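Local coordinates for sporulation and cell division protein SsgA (PDB 6SLC) that probably takes part in sporulation-specific cell division in Streptomyces, as a member of the SsgA-like family that includes the FtsZ-recruiting SsgB, at residues A[61-64]-A[65-69]. Numbering follows the deposited sequence.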
loop_
_atom_site.group_PDB
_atom_site.type_symbol
_atom_site.label_atom_id
_atom_site.label_comp_id
_atom_site.label_asym_id
_atom_site.label_seq_id
_atom_site.Cartn_x
_atom_site.Cartn_y
_atom_site.Cartn_z
ATOM N N PHE A 61 13.009 -1.631 -4.228
ATOM C CA PHE A 61 13.801 -2.335 -5.265
ATOM C C PHE A 61 13.018 -3.564 -5.731
ATOM O O PHE A 61 12.777 -4.470 -4.919
ATOM C CB PHE A 61 15.167 -2.727 -4.702
ATOM C CG PHE A 61 15.946 -1.570 -4.147
ATOM C CD1 PHE A 61 16.328 -0.517 -4.958
ATOM C CD2 PHE A 61 16.305 -1.541 -2.813
ATOM C CE1 PHE A 61 17.035 0.556 -4.437
ATOM C CE2 PHE A 61 17.016 -0.470 -2.294
ATOM C CZ PHE A 61 17.361 0.587 -3.102
ATOM N N HIS A 62 12.590 -3.571 -6.990
ATOM C CA HIS A 62 11.897 -4.727 -7.616
ATOM C C HIS A 62 12.972 -5.727 -8.039
ATOM O O HIS A 62 13.553 -5.537 -9.122
ATOM C CB HIS A 62 10.995 -4.251 -8.755
ATOM C CG HIS A 62 9.940 -3.302 -8.299
ATOM N ND1 HIS A 62 8.725 -3.730 -7.781
ATOM C CD2 HIS A 62 9.931 -1.951 -8.258
ATOM C CE1 HIS A 62 8.003 -2.670 -7.447
ATOM N NE2 HIS A 62 8.726 -1.562 -7.731
ATOM N N THR A 63 13.283 -6.688 -7.165
ATOM C CA THR A 63 14.406 -7.650 -7.338
ATOM C C THR A 63 13.947 -8.916 -8.081
ATOM O O THR A 63 14.820 -9.734 -8.421
ATOM C CB THR A 63 15.046 -7.997 -5.991
ATOM O OG1 THR A 63 14.016 -8.465 -5.120
ATOM C CG2 THR A 63 15.761 -6.808 -5.391
ATOM N N GLY A 64 12.639 -9.074 -8.293
ATOM C CA GLY A 64 12.034 -10.140 -9.111
ATOM C C GLY A 64 10.575 -9.826 -9.369
ATOM O O GLY A 64 10.118 -8.751 -8.924
ATOM N N ALA A 65 9.870 -10.693 -10.098
ATOM C CA ALA A 65 8.523 -10.380 -10.632
ATOM C C ALA A 65 7.589 -10.012 -9.471
ATOM O O ALA A 65 6.905 -8.961 -9.555
ATOM C CB ALA A 65 7.999 -11.543 -11.439
ATOM N N GLU A 66 7.565 -10.845 -8.426
ATOM C CA GLU A 66 6.662 -10.677 -7.258
ATOM C C GLU A 66 7.499 -10.676 -5.973
ATOM O O GLU A 66 7.044 -11.263 -4.978
ATOM C CB GLU A 66 5.610 -11.781 -7.293
ATOM C CG GLU A 66 4.682 -11.703 -8.498
ATOM C CD GLU A 66 3.871 -12.975 -8.712
ATOM O OE1 GLU A 66 2.638 -12.927 -8.560
ATOM O OE2 GLU A 66 4.497 -14.022 -8.988
ATOM N N GLU A 67 8.675 -10.026 -5.998
ATOM C CA GLU A 67 9.468 -9.755 -4.775
ATOM C C GLU A 67 10.041 -8.326 -4.798
ATOM O O GLU A 67 10.430 -7.814 -5.871
ATOM C CB GLU A 67 10.494 -10.862 -4.546
ATOM C CG GLU A 67 11.632 -10.926 -5.539
ATOM C CD GLU A 67 12.764 -11.830 -5.050
ATOM O OE1 GLU A 67 13.946 -11.527 -5.323
ATOM O OE2 GLU A 67 12.458 -12.854 -4.381
ATOM N N THR A 68 10.017 -7.666 -3.642
ATOM C CA THR A 68 10.633 -6.336 -3.458
ATOM C C THR A 68 11.519 -6.315 -2.210
ATOM O O THR A 68 11.271 -7.099 -1.270
ATOM C CB THR A 68 9.569 -5.248 -3.344
ATOM O OG1 THR A 68 8.914 -5.491 -2.104
ATOM C CG2 THR A 68 8.596 -5.226 -4.505
ATOM N N VAL A 69 12.508 -5.423 -2.211
ATOM C CA VAL A 69 13.311 -5.095 -1.005
ATOM C C VAL A 69 13.089 -3.617 -0.707
ATOM O O VAL A 69 13.285 -2.825 -1.615
ATOM C CB VAL A 69 14.785 -5.457 -1.230
ATOM C CG1 VAL A 69 15.656 -5.045 -0.054
ATOM C CG2 VAL A 69 14.927 -6.949 -1.528
HETATM O O HOH W 1 8.438 -6.621 -7.503
#
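Glu67 reaches across the strand pair of a beta hairpin, beside its turn, to the hydroxyl of Thr63. Its CB carries CG into the position between backbone N and carbonyl carbon (chi1 69°), which brings CG 3.5 Å from both Thr63 OG1 and Gly64 N. Beyond CG the chain is extended, CD stays near the hydroxyl, and OE1 accepts a hydrogen bond from Thr63 OG1 at 3.1 Å, met from above the carboxylate plane, 36° out of it. Threonine suits this place because one branch is polar and the other is not: while OG1 serves the carboxylate, methyl CG2 meets Val69 CG2 at 4.0 Å, the two side chains crossing at about a right angle. Gly64, paired with Glu67, suits its place because a CB would crowd Glu67 CG. Replacing Glu67 by alanine is likely to leave the Thr63 hydroxyl without its carboxylate mate and to open a gap beside Gly64 N.

Farther from the turn, Phe61 and Val69 form an antiparallel hydrogen-bonded pair, Phe61 N to Val69 O and Val69 N to Phe61 O both measuring 2.9 Å, and Phe61 packs on Val43 and Ala45 of strand 40-50. Next to this pair, His62 and Thr68 point the same way, the methyl CG2 of Thr68 lying 3.6 Å from His62 ND1. A water in the imidazole plane, at its edge, bridges ND1 and Glu67 O. Thr68 and Val69 also pair with a strand of the second subunit, another copy of this protein, continuing the sheet. The chemistry thus divides along the hairpin: polar side chains and water link the strand ends beside the turn, while straight backbone bonds and apolar packing anchor the far end at buried Phe61.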